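Local structure of Serine/threonine-protein kinase Tel1 (Chaetomium thermophilum, 6SKY) at residues 1474-1479 against 1513-1518; 1575-1580 against 1681-1686; 1673-1678 against 1698-1703. The protein is probably a serine/threonine protein kinase that senses DNA damage and activates checkpoint signalling by phosphorylating proteins at [ST]-Q sites. One frame throughout, in Å; residues are numbered along the deposited sequence.

Contact 1 of 3, residues 1474-1479 against 1513-1518; sequences AGYALS and AWFSKY
Of the residues in 1513-1518, F1515 alone touches 1474-1479, where it meets A1477 and Y1476. Both segments lie within longer helices, which run in roughly opposite directions here. Just before F1515 in the chain, W1514 turns to I1459 of helix 1448-1461. F1515 then makes the crossing. The closest backbone approach pairs A1477 with F1515, at 8.4 Å between their CA atoms. At that spacing one ring has to bridge most of the gap. F1515 does so from a CB that points toward the other helix. Its CG lies anti to the backbone N (chi1 -164°), and the far end of the ring reaches A1477. F1515 CE2 lies 4.1 Å from A1477 CA. F1515 CZ is equally far from A1477 CB, at 4.1 Å. The small alanine lets the ring come up to the backbone of its helix. The second partner is Y1476, whose CE2 stands 4.2 Å from F1515 CZ. The two ring planes are inclined by about 54° and meet obliquely, so this is an apolar touch of ring corners and not a stack. Together the segments bury 103 Å², all of it from these three buried residues, and no hydrogen bond crosses. Further along 1513-1518, Y1518 OH bonds D1463 OD1. Helix 1448-1461 packs against both segments, with I1459 also touching F1515 and Y1518, and T1455 touching Y1476. Y1476 reaches L1435 and R1439 of helix 1429-1441 as well, so the pair sits among the first helices of the modelled alpha solenoid.

Contact 2 of 3, residues 1575-1580 against 1681-1686; sequences LLNEPA and LTISGD
The flat amide of N1577 meets I1683 over one face. The methyl I1683 CD1 lies 4.0 Å from N1577 OD1, standing well above the amide plane and not in it. The amide and the isoleucine chain approach one another head on. The puckered ring of P1579 touches through its CB and CG atoms. P1579 CG is 3.4 Å from the backbone oxygen I1683 O, and P1579 CB is 3.6 Å from that oxygen. The same CG lies 3.5 Å from S1684 CB. It also packs on the aliphatic chain of I1683, with P1579 CG 4.0 Å from I1683 CG1. The proline corner is thus set against I1683 and S1684 together. The side chain of I1683 has CG1 between the backbone N and the carbonyl carbon (chi1 70°), which carries its CD1 toward N1577. S1684 meets P1579 with its CB, while its OG bonds S1680 O one turn back. No hydrogen bond joins the segments, and they bury 135 Å² at a place largely open to solvent. The closest CA atoms, those of P1579 and S1684, are 5.5 Å apart. N1577 sits at the N-cap position of helix 1578-1588, but its side chain makes no capping bond. P1579 falls in the first turn of that helix, where a proline costs no helix hydrogen bond. The opposing helix 1670-1684 is weakly bonded near its end, with a weak bond from G1685 N to L1681 O. This is an end-to-end contact between the start of one solenoid helix and the weakly hydrogen-bonded last turn of another, at the protein surface and away from the nucleotide site.

Contact 3 of 3, residues 1673-1678 against 1698-1703; sequences GLLNLI and RTIVSD
This is a buried apolar contact between two consecutive helices of the solenoid, 1670-1684 and 1687-1706. I1700 carries it from the second helix, and L1675 and I1678 receive it on the first. The helices have opposed sense but are clearly inclined to each other, with the CA atoms of L1675 and I1700 nearest at 9.2 Å. The terminal methyl I1700 CD1 does all the touching on its side. It lies 4.1 Å from L1675 CD2 and, more loosely, 4.4 Å from I1678 CD1. The long branch of I1700 is extended: CG1 stands anti to the carbonyl carbon (chi1 -71°) and chi2 is 169°, which sends the methyl straight across the gap. The side chains of L1675 and I1700 overlap side by side, pointing opposite ways. L1675 and I1678 are three residues apart on one helical face, so the methyl meets neighbouring side chains of the same ridge. The buried area is small, 97 Å², and no hydrogen bond crosses. Other side chains fill in around it. L1697 touches both L1675 and I1678, V1782 lies against I1700, and helix 1710-1719 covers L1675 through A1715, C1716 and S1719. The pair forms a helical hairpin, two consecutive helices joined by a short turn, within the alpha solenoid.

Overall arrangement
Following the chain from the N terminus, contact 1 comes first. It joins helices 1470-1487 and 1502-1521 and spans 33 residues, part of them (1489-1500) not modelled. Contact 2 opens later, at 1575-1580, and spans 100 residues to reach 1681-1686. Contact 3 begins inside that span, at 1673-1678, and ends beyond it, so contacts 2 and 3 cross and share helix 1670-1684. Contacts 1 and 2 are in series but touch in space: A1580 packs on G1475 and S1479, and L1576 on L1478. Contacts 1 and 3 do not touch, with nearest atoms about 17 Å apart. Contact 2 therefore links the earlier helices to the later hairpin.

Contact 1 of 3, residues 1474-1479 against 1513-1518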
ATOM      1  N   ALA A1474      29.249   2.861 -61.838  1.00 58.48           N
ATOM      2  CA  ALA A1474      29.099   1.852 -60.796  1.00 58.48           C
ATOM      3  C   ALA A1474      27.855   1.008 -61.029  1.00 58.48           C
ATOM      4  O   ALA A1474      27.922  -0.226 -61.064  1.00 58.48           O
ATOM      5  CB  ALA A1474      29.042   2.522 -59.427  1.00 58.48           C
ATOM      6  N   GLY A1475      26.708   1.662 -61.200  1.00 55.93           N
ATOM      7  CA  GLY A1475      25.475   0.927 -61.402  1.00 55.93           C
ATOM      8  C   GLY A1475      25.455   0.165 -62.709  1.00 55.93           C
ATOM      9  O   GLY A1475      24.990  -0.977 -62.764  1.00 55.93           O
ATOM     10  N   TYR A1476      25.958   0.780 -63.781  1.00 58.28           N
ATOM     11  CA  TYR A1476      25.991   0.085 -65.061  1.00 58.28           C
ATOM     12  C   TYR A1476      26.889  -1.138 -64.996  1.00 58.28           C
ATOM     13  O   TYR A1476      26.533  -2.202 -65.507  1.00 58.28           O
ATOM     14  CB  TYR A1476      26.456   1.026 -66.166  1.00 58.28           C
ATOM     15  CG  TYR A1476      26.577   0.325 -67.490  1.00 58.28           C
ATOM     16  CD1 TYR A1476      25.450  -0.063 -68.186  1.00 58.28           C
ATOM     17  CD2 TYR A1476      27.816   0.032 -68.030  1.00 58.28           C
ATOM     18  CE1 TYR A1476      25.549  -0.713 -69.380  1.00 58.28           C
ATOM     19  CE2 TYR A1476      27.925  -0.620 -69.223  1.00 58.28           C
ATOM     20  CZ  TYR A1476      26.788  -0.989 -69.895  1.00 58.28           C
ATOM     21  OH  TYR A1476      26.883  -1.640 -71.095  1.00 58.28           O
ATOM     22  N   ALA A1477      28.053  -1.009 -64.364  1.00 58.45           N
ATOM     23  CA  ALA A1477      28.962  -2.134 -64.221  1.00 58.45           C
ATOM     24  C   ALA A1477      28.332  -3.248 -63.404  1.00 58.45           C
ATOM     25  O   ALA A1477      28.408  -4.420 -63.776  1.00 58.45           O
ATOM     26  CB  ALA A1477      30.260  -1.665 -63.574  1.00 58.45           C
ATOM     27  N   LEU A1478      27.708  -2.900 -62.279  1.00 57.92           N
ATOM     28  CA  LEU A1478      27.065  -3.915 -61.455  1.00 57.92           C
ATOM     29  C   LEU A1478      25.993  -4.661 -62.237  1.00 57.92           C
ATOM     30  O   LEU A1478      25.985  -5.896 -62.276  1.00 57.92           O
ATOM     31  CB  LEU A1478      26.475  -3.269 -60.207  1.00 57.92           C
ATOM     32  CG  LEU A1478      25.660  -4.159 -59.281  1.00 57.92           C
ATOM     33  CD1 LEU A1478      26.423  -5.410 -58.937  1.00 57.92           C
ATOM     34  CD2 LEU A1478      25.332  -3.389 -58.034  1.00 57.92           C
ATOM     35  N   SER A1479      25.087  -3.923 -62.882  1.00 60.80           N
ATOM     36  CA  SER A1479      24.004  -4.566 -63.617  1.00 60.80           C
ATOM     37  C   SER A1479      24.536  -5.409 -64.765  1.00 60.80           C
ATOM     38  O   SER A1479      24.056  -6.522 -65.003  1.00 60.80           O
ATOM     39  CB  SER A1479      23.030  -3.516 -64.140  1.00 60.80           C
ATOM     40  OG  SER A1479      22.534  -2.714 -63.091  1.00 60.80           O
ATOM     41  N   ALA A1513      35.977 -10.367 -69.385  1.00 72.48           N
ATOM     42  CA  ALA A1513      37.355 -10.193 -68.933  1.00 72.48           C
ATOM     43  C   ALA A1513      37.861  -8.788 -69.232  1.00 72.48           C
ATOM     44  O   ALA A1513      38.474  -8.140 -68.373  1.00 72.48           O
ATOM     45  CB  ALA A1513      38.255 -11.240 -69.584  1.00 72.48           C
ATOM     46  N   TRP A1514      37.613  -8.296 -70.450  1.00 75.00           N
ATOM     47  CA  TRP A1514      38.047  -6.947 -70.799  1.00 75.00           C
ATOM     48  C   TRP A1514      37.400  -5.909 -69.896  1.00 75.00           C
ATOM     49  O   TRP A1514      38.062  -4.971 -69.440  1.00 75.00           O
ATOM     50  CB  TRP A1514      37.724  -6.640 -72.261  1.00 75.00           C
ATOM     51  CG  TRP A1514      37.951  -5.203 -72.599  1.00 75.00           C
ATOM     52  CD1 TRP A1514      39.118  -4.635 -72.999  1.00 75.00           C
ATOM     53  CD2 TRP A1514      36.989  -4.144 -72.541  1.00 75.00           C
ATOM     54  NE1 TRP A1514      38.947  -3.290 -73.200  1.00 75.00           N
ATOM     55  CE2 TRP A1514      37.646  -2.964 -72.925  1.00 75.00           C
ATOM     56  CE3 TRP A1514      35.635  -4.082 -72.202  1.00 75.00           C
ATOM     57  CZ2 TRP A1514      36.997  -1.736 -72.983  1.00 75.00           C
ATOM     58  CZ3 TRP A1514      34.994  -2.861 -72.259  1.00 75.00           C
ATOM     59  CH2 TRP A1514      35.673  -1.707 -72.646  1.00 75.00           C
ATOM     60  N   PHE A1515      36.105  -6.066 -69.625  1.00 71.93           N
ATOM     61  CA  PHE A1515      35.382  -5.098 -68.814  1.00 71.93           C
ATOM     62  C   PHE A1515      35.876  -5.113 -67.379  1.00 71.93           C
ATOM     63  O   PHE A1515      36.027  -4.054 -66.761  1.00 71.93           O
ATOM     64  CB  PHE A1515      33.885  -5.394 -68.870  1.00 71.93           C
ATOM     65  CG  PHE A1515      33.025  -4.267 -68.387  1.00 71.93           C
ATOM     66  CD1 PHE A1515      33.512  -2.980 -68.338  1.00 71.93           C
ATOM     67  CD2 PHE A1515      31.730  -4.501 -67.975  1.00 71.93           C
ATOM     68  CE1 PHE A1515      32.726  -1.947 -67.895  1.00 71.93           C
ATOM     69  CE2 PHE A1515      30.940  -3.470 -67.528  1.00 71.93           C
ATOM     70  CZ  PHE A1515      31.442  -2.191 -67.488  1.00 71.93           C
ATOM     71  N   SER A1516      36.132  -6.300 -66.827  1.00 70.87           N
ATOM     72  CA  SER A1516      36.649  -6.364 -65.467  1.00 70.87           C
ATOM     73  C   SER A1516      38.039  -5.750 -65.380  1.00 70.87           C
ATOM     74  O   SER A1516      38.351  -5.054 -64.410  1.00 70.87           O
ATOM     75  CB  SER A1516      36.657  -7.806 -64.978  1.00 70.87           C
ATOM     76  OG  SER A1516      37.091  -8.675 -66.002  1.00 70.87           O
ATOM     77  N   LYS A1517      38.884  -5.985 -66.387  1.00 74.48           N
ATOM     78  CA  LYS A1517      40.188  -5.329 -66.413  1.00 74.48           C
ATOM     79  C   LYS A1517      40.041  -3.815 -66.468  1.00 74.48           C
ATOM     80  O   LYS A1517      40.738  -3.086 -65.752  1.00 74.48           O
ATOM     81  CB  LYS A1517      41.002  -5.821 -67.606  1.00 74.48           C
ATOM     82  CG  LYS A1517      41.373  -7.287 -67.546  1.00 74.48           C
ATOM     83  CD  LYS A1517      42.167  -7.691 -68.775  1.00 74.48           C
ATOM     84  CE  LYS A1517      42.548  -9.157 -68.731  1.00 74.48           C
ATOM     85  NZ  LYS A1517      43.301  -9.563 -69.948  1.00 74.48           N
ATOM     86  N   TYR A1518      39.138  -3.329 -67.318  1.00 74.31           N
ATOM     87  CA  TYR A1518      38.902  -1.895 -67.426  1.00 74.31           C
ATOM     88  C   TYR A1518      38.470  -1.311 -66.088  1.00 74.31           C
ATOM     89  O   TYR A1518      38.965  -0.261 -65.664  1.00 74.31           O
ATOM     90  CB  TYR A1518      37.847  -1.624 -68.498  1.00 74.31           C
ATOM     91  CG  TYR A1518      37.438  -0.179 -68.575  1.00 74.31           C
ATOM     92  CD1 TYR A1518      36.296   0.276 -67.938  1.00 74.31           C
ATOM     93  CD2 TYR A1518      38.203   0.735 -69.274  1.00 74.31           C
ATOM     94  CE1 TYR A1518      35.929   1.598 -67.998  1.00 74.31           C
ATOM     95  CE2 TYR A1518      37.844   2.054 -69.340  1.00 74.31           C
ATOM     96  CZ  TYR A1518      36.707   2.483 -68.702  1.00 74.31           C
ATOM     97  OH  TYR A1518      36.353   3.808 -68.773  1.00 74.31           O
TER

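Contact 2 of 3, residues 1575-1580 against 1681-1686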
ATOM      1  N   LEU A1575      26.563   5.344 -54.224  1.00 69.17           N
ATOM      2  CA  LEU A1575      27.084   5.065 -55.554  1.00 69.17           C
ATOM      3  C   LEU A1575      25.994   4.530 -56.473  1.00 69.17           C
ATOM      4  O   LEU A1575      25.723   5.100 -57.533  1.00 69.17           O
ATOM      5  CB  LEU A1575      28.242   4.074 -55.451  1.00 69.17           C
ATOM      6  CG  LEU A1575      29.448   4.350 -56.338  1.00 69.17           C
ATOM      7  CD1 LEU A1575      29.907   5.778 -56.159  1.00 69.17           C
ATOM      8  CD2 LEU A1575      30.563   3.385 -56.008  1.00 69.17           C
ATOM      9  N   LEU A1576      25.354   3.438 -56.076  1.00 64.25           N
ATOM     10  CA  LEU A1576      24.324   2.821 -56.891  1.00 64.25           C
ATOM     11  C   LEU A1576      23.033   3.630 -56.847  1.00 64.25           C
ATOM     12  O   LEU A1576      22.893   4.594 -56.094  1.00 64.25           O
ATOM     13  CB  LEU A1576      24.055   1.398 -56.416  1.00 64.25           C
ATOM     14  CG  LEU A1576      25.291   0.522 -56.274  1.00 64.25           C
ATOM     15  CD1 LEU A1576      24.928  -0.761 -55.585  1.00 64.25           C
ATOM     16  CD2 LEU A1576      25.880   0.242 -57.627  1.00 64.25           C
ATOM     17  N   ASN A1577      22.088   3.228 -57.680  1.00 62.50           N
ATOM     18  CA  ASN A1577      20.747   3.784 -57.699  1.00 62.50           C
ATOM     19  C   ASN A1577      19.740   2.641 -57.648  1.00 62.50           C
ATOM     20  O   ASN A1577      20.108   1.466 -57.664  1.00 62.50           O
ATOM     21  CB  ASN A1577      20.548   4.675 -58.929  1.00 62.50           C
ATOM     22  CG  ASN A1577      20.980   4.004 -60.219  1.00 62.50           C
ATOM     23  OD1 ASN A1577      20.154   3.532 -60.991  1.00 62.50           O
ATOM     24  ND2 ASN A1577      22.281   3.968 -60.460  1.00 62.50           N
ATOM     25  N   GLU A1578      18.458   2.994 -57.589  1.00 63.67           N
ATOM     26  CA  GLU A1578      17.432   1.984 -57.343  1.00 63.67           C
ATOM     27  C   GLU A1578      17.373   0.885 -58.396  1.00 63.67           C
ATOM     28  O   GLU A1578      17.277  -0.289 -58.004  1.00 63.67           O
ATOM     29  CB  GLU A1578      16.062   2.652 -57.193  1.00 63.67           C
ATOM     30  CG  GLU A1578      15.958   3.607 -56.020  1.00 63.67           C
ATOM     31  CD  GLU A1578      14.529   3.769 -55.537  1.00 63.67           C
ATOM     32  OE1 GLU A1578      13.724   2.842 -55.761  1.00 63.67           O
ATOM     33  OE2 GLU A1578      14.213   4.819 -54.935  1.00 63.67           O
ATOM     34  N   PRO A1579      17.414   1.159 -59.705  1.00 60.98           N
ATOM     35  CA  PRO A1579      17.347   0.044 -60.666  1.00 60.98           C
ATOM     36  C   PRO A1579      18.538  -0.898 -60.602  1.00 60.98           C
ATOM     37  O   PRO A1579      18.352  -2.119 -60.628  1.00 60.98           O
ATOM     38  CB  PRO A1579      17.267   0.758 -62.019  1.00 60.98           C
ATOM     39  CG  PRO A1579      16.754   2.100 -61.708  1.00 60.98           C
ATOM     40  CD  PRO A1579      17.321   2.459 -60.387  1.00 60.98           C
ATOM     41  N   ALA A1580      19.759  -0.367 -60.527  1.00 58.76           N
ATOM     42  CA  ALA A1580      20.936  -1.227 -60.471  1.00 58.76           C
ATOM     43  C   ALA A1580      20.954  -2.049 -59.195  1.00 58.76           C
ATOM     44  O   ALA A1580      21.259  -3.249 -59.218  1.00 58.76           O
ATOM     45  CB  ALA A1580      22.203  -0.387 -60.573  1.00 58.76           C
ATOM     46  N   LEU A1681      11.965   7.838 -64.221  1.00 45.15           N
ATOM     47  CA  LEU A1681      11.434   6.901 -65.198  1.00 45.15           C
ATOM     48  C   LEU A1681      12.385   6.652 -66.356  1.00 45.15           C
ATOM     49  O   LEU A1681      12.230   5.653 -67.061  1.00 45.15           O
ATOM     50  CB  LEU A1681      10.110   7.417 -65.746  1.00 45.15           C
ATOM     51  CG  LEU A1681       8.858   6.687 -65.310  1.00 45.15           C
ATOM     52  CD1 LEU A1681       8.867   6.520 -63.820  1.00 45.15           C
ATOM     53  CD2 LEU A1681       7.661   7.478 -65.755  1.00 45.15           C
ATOM     54  N   THR A1682      13.353   7.539 -66.577  1.00 48.43           N
ATOM     55  CA  THR A1682      14.297   7.336 -67.667  1.00 48.43           C
ATOM     56  C   THR A1682      15.249   6.190 -67.363  1.00 48.43           C
ATOM     57  O   THR A1682      15.594   5.410 -68.256  1.00 48.43           O
ATOM     58  CB  THR A1682      15.079   8.618 -67.930  1.00 48.43           C
ATOM     59  OG1 THR A1682      15.743   9.026 -66.734  1.00 48.43           O
ATOM     60  CG2 THR A1682      14.155   9.716 -68.373  1.00 48.43           C
ATOM     61  N   ILE A1683      15.672   6.061 -66.107  1.00 52.28           N
ATOM     62  CA  ILE A1683      16.675   5.070 -65.736  1.00 52.28           C
ATOM     63  C   ILE A1683      16.070   3.778 -65.221  1.00 52.28           C
ATOM     64  O   ILE A1683      16.814   2.812 -64.994  1.00 52.28           O
ATOM     65  CB  ILE A1683      17.643   5.630 -64.676  1.00 52.28           C
ATOM     66  CG1 ILE A1683      16.924   5.788 -63.341  1.00 52.28           C
ATOM     67  CG2 ILE A1683      18.195   6.964 -65.118  1.00 52.28           C
ATOM     68  CD1 ILE A1683      17.773   6.412 -62.272  1.00 52.28           C
ATOM     69  N   SER A1684      14.758   3.718 -65.027  1.00 53.10           N
ATOM     70  CA  SER A1684      14.141   2.575 -64.377  1.00 53.10           C
ATOM     71  C   SER A1684      13.029   1.939 -65.188  1.00 53.10           C
ATOM     72  O   SER A1684      12.424   0.968 -64.720  1.00 53.10           O
ATOM     73  CB  SER A1684      13.591   2.975 -63.001  1.00 53.10           C
ATOM     74  OG  SER A1684      12.479   3.839 -63.118  1.00 53.10           O
ATOM     75  N   GLY A1685      12.735   2.445 -66.376  1.00 56.90           N
ATOM     76  CA  GLY A1685      11.676   1.898 -67.188  1.00 56.90           C
ATOM     77  C   GLY A1685      12.191   0.949 -68.256  1.00 56.90           C
ATOM     78  O   GLY A1685      13.388   0.759 -68.444  1.00 56.90           O
ATOM     79  N   ASP A1686      11.243   0.342 -68.960  1.00 60.16           N
ATOM     80  CA  ASP A1686      11.546  -0.402 -70.172  1.00 60.16           C
ATOM     81  C   ASP A1686      11.747   0.593 -71.309  1.00 60.16           C
ATOM     82  O   ASP A1686      11.914   1.794 -71.090  1.00 60.16           O
ATOM     83  CB  ASP A1686      10.442  -1.406 -70.470  1.00 60.16           C
ATOM     84  CG  ASP A1686       9.073  -0.874 -70.133  1.00 60.16           C
ATOM     85  OD1 ASP A1686       8.919  -0.321 -69.027  1.00 60.16           O
ATOM     86  OD2 ASP A1686       8.154  -1.007 -70.966  1.00 60.16           O
TER

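Contact 3 of 3, residues 1673-1678 against 1698-1703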
ATOM      1  N   GLY A1673       9.005  18.141 -57.695  1.00 41.76           N
ATOM      2  CA  GLY A1673       8.562  16.798 -57.377  1.00 41.76           C
ATOM      3  C   GLY A1673       8.175  16.020 -58.614  1.00 41.76           C
ATOM      4  O   GLY A1673       8.567  14.863 -58.786  1.00 41.76           O
ATOM      5  N   LEU A1674       7.416  16.654 -59.506  1.00 39.32           N
ATOM      6  CA  LEU A1674       7.043  15.992 -60.749  1.00 39.32           C
ATOM      7  C   LEU A1674       8.252  15.758 -61.639  1.00 39.32           C
ATOM      8  O   LEU A1674       8.341  14.724 -62.305  1.00 39.32           O
ATOM      9  CB  LEU A1674       5.993  16.803 -61.488  1.00 39.32           C
ATOM     10  CG  LEU A1674       4.569  16.488 -61.077  1.00 39.32           C
ATOM     11  CD1 LEU A1674       3.628  17.206 -61.982  1.00 39.32           C
ATOM     12  CD2 LEU A1674       4.347  15.009 -61.145  1.00 39.32           C
ATOM     13  N   LEU A1675       9.195  16.696 -61.667  1.00 43.96           N
ATOM     14  CA  LEU A1675      10.382  16.499 -62.486  1.00 43.96           C
ATOM     15  C   LEU A1675      11.219  15.341 -61.976  1.00 43.96           C
ATOM     16  O   LEU A1675      11.761  14.576 -62.772  1.00 43.96           O
ATOM     17  CB  LEU A1675      11.210  17.774 -62.540  1.00 43.96           C
ATOM     18  CG  LEU A1675      10.594  18.855 -63.417  1.00 43.96           C
ATOM     19  CD1 LEU A1675      11.511  20.038 -63.505  1.00 43.96           C
ATOM     20  CD2 LEU A1675      10.309  18.298 -64.781  1.00 43.96           C
ATOM     21  N   ASN A1676      11.338  15.184 -60.660  1.00 43.15           N
ATOM     22  CA  ASN A1676      12.064  14.034 -60.136  1.00 43.15           C
ATOM     23  C   ASN A1676      11.326  12.738 -60.423  1.00 43.15           C
ATOM     24  O   ASN A1676      11.949  11.725 -60.759  1.00 43.15           O
ATOM     25  CB  ASN A1676      12.295  14.191 -58.640  1.00 43.15           C
ATOM     26  CG  ASN A1676      13.344  15.212 -58.329  1.00 43.15           C
ATOM     27  OD1 ASN A1676      13.808  15.921 -59.209  1.00 43.15           O
ATOM     28  ND2 ASN A1676      13.728  15.299 -57.070  1.00 43.15           N
ATOM     29  N   LEU A1677       9.998  12.748 -60.307  1.00 39.62           N
ATOM     30  CA  LEU A1677       9.237  11.545 -60.619  1.00 39.62           C
ATOM     31  C   LEU A1677       9.396  11.151 -62.078  1.00 39.62           C
ATOM     32  O   LEU A1677       9.465   9.963 -62.400  1.00 39.62           O
ATOM     33  CB  LEU A1677       7.767  11.750 -60.290  1.00 39.62           C
ATOM     34  CG  LEU A1677       7.348  11.468 -58.859  1.00 39.62           C
ATOM     35  CD1 LEU A1677       5.863  11.576 -58.764  1.00 39.62           C
ATOM     36  CD2 LEU A1677       7.796  10.100 -58.468  1.00 39.62           C
ATOM     37  N   ILE A1678       9.450  12.130 -62.975  1.00 39.83           N
ATOM     38  CA  ILE A1678       9.585  11.828 -64.395  1.00 39.83           C
ATOM     39  C   ILE A1678      11.012  11.425 -64.727  1.00 39.83           C
ATOM     40  O   ILE A1678      11.238  10.529 -65.542  1.00 39.83           O
ATOM     41  CB  ILE A1678       9.124  13.028 -65.233  1.00 39.83           C
ATOM     42  CG1 ILE A1678       7.618  13.210 -65.107  1.00 39.83           C
ATOM     43  CG2 ILE A1678       9.489  12.838 -66.672  1.00 39.83           C
ATOM     44  CD1 ILE A1678       7.111  14.465 -65.742  1.00 39.83           C
ATOM     45  N   ARG A1698      11.807  16.449 -72.759  1.00 51.17           N
ATOM     46  CA  ARG A1698      12.167  17.316 -73.875  1.00 51.17           C
ATOM     47  C   ARG A1698      11.143  18.426 -74.044  1.00 51.17           C
ATOM     48  O   ARG A1698      11.503  19.603 -74.151  1.00 51.17           O
ATOM     49  CB  ARG A1698      12.308  16.505 -75.161  1.00 51.17           C
ATOM     50  CG  ARG A1698      13.721  16.020 -75.424  1.00 51.17           C
ATOM     51  CD  ARG A1698      13.874  15.363 -76.784  1.00 51.17           C
ATOM     52  NE  ARG A1698      13.893  13.909 -76.707  1.00 51.17           N
ATOM     53  CZ  ARG A1698      12.887  13.132 -77.082  1.00 51.17           C
ATOM     54  NH1 ARG A1698      11.780  13.668 -77.568  1.00 51.17           N
ATOM     55  NH2 ARG A1698      12.989  11.819 -76.975  1.00 51.17           N
ATOM     56  N   THR A1699       9.856  18.072 -74.041  1.00 50.31           N
ATOM     57  CA  THR A1699       8.815  19.092 -74.148  1.00 50.31           C
ATOM     58  C   THR A1699       8.936  20.128 -73.038  1.00 50.31           C
ATOM     59  O   THR A1699       8.939  21.336 -73.300  1.00 50.31           O
ATOM     60  CB  THR A1699       7.437  18.447 -74.108  1.00 50.31           C
ATOM     61  OG1 THR A1699       7.311  17.528 -75.195  1.00 50.31           O
ATOM     62  CG2 THR A1699       6.368  19.501 -74.226  1.00 50.31           C
ATOM     63  N   ILE A1700       9.040  19.671 -71.789  1.00 50.51           N
ATOM     64  CA  ILE A1700       9.061  20.591 -70.655  1.00 50.51           C
ATOM     65  C   ILE A1700      10.260  21.520 -70.738  1.00 50.51           C
ATOM     66  O   ILE A1700      10.120  22.744 -70.644  1.00 50.51           O
ATOM     67  CB  ILE A1700       9.052  19.814 -69.329  1.00 50.51           C
ATOM     68  CG1 ILE A1700       7.694  19.168 -69.098  1.00 50.51           C
ATOM     69  CG2 ILE A1700       9.398  20.724 -68.184  1.00 50.51           C
ATOM     70  CD1 ILE A1700       7.694  18.198 -67.965  1.00 50.51           C
ATOM     71  N   VAL A1701      11.459  20.963 -70.907  1.00 56.63           N
ATOM     72  CA  VAL A1701      12.651  21.798 -70.853  1.00 56.63           C
ATOM     73  C   VAL A1701      12.706  22.741 -72.046  1.00 56.63           C
ATOM     74  O   VAL A1701      13.129  23.893 -71.917  1.00 56.63           O
ATOM     75  CB  VAL A1701      13.916  20.932 -70.754  1.00 56.63           C
ATOM     76  CG1 VAL A1701      15.149  21.804 -70.765  1.00 56.63           C
ATOM     77  CG2 VAL A1701      13.879  20.103 -69.493  1.00 56.63           C
ATOM     78  N   SER A1702      12.261  22.290 -73.220  1.00 61.05           N
ATOM     79  CA  SER A1702      12.276  23.178 -74.374  1.00 61.05           C
ATOM     80  C   SER A1702      11.295  24.328 -74.189  1.00 61.05           C
ATOM     81  O   SER A1702      11.639  25.492 -74.427  1.00 61.05           O
ATOM     82  CB  SER A1702      11.957  22.396 -75.644  1.00 61.05           C
ATOM     83  OG  SER A1702      10.559  22.253 -75.806  1.00 61.05           O
ATOM     84  N   ASP A1703      10.067  24.023 -73.755  1.00 64.23           N
ATOM     85  CA  ASP A1703       9.069  25.071 -73.569  1.00 64.23           C
ATOM     86  C   ASP A1703       9.376  25.963 -72.378  1.00 64.23           C
ATOM     87  O   ASP A1703       8.794  27.043 -72.266  1.00 64.23           O
ATOM     88  CB  ASP A1703       7.684  24.454 -73.411  1.00 64.23           C
ATOM     89  CG  ASP A1703       7.163  23.869 -74.701  1.00 64.23           C
ATOM     90  OD1 ASP A1703       7.938  23.191 -75.404  1.00 64.23           O
ATOM     91  OD2 ASP A1703       5.974  24.079 -75.007  1.00 64.23           O
TER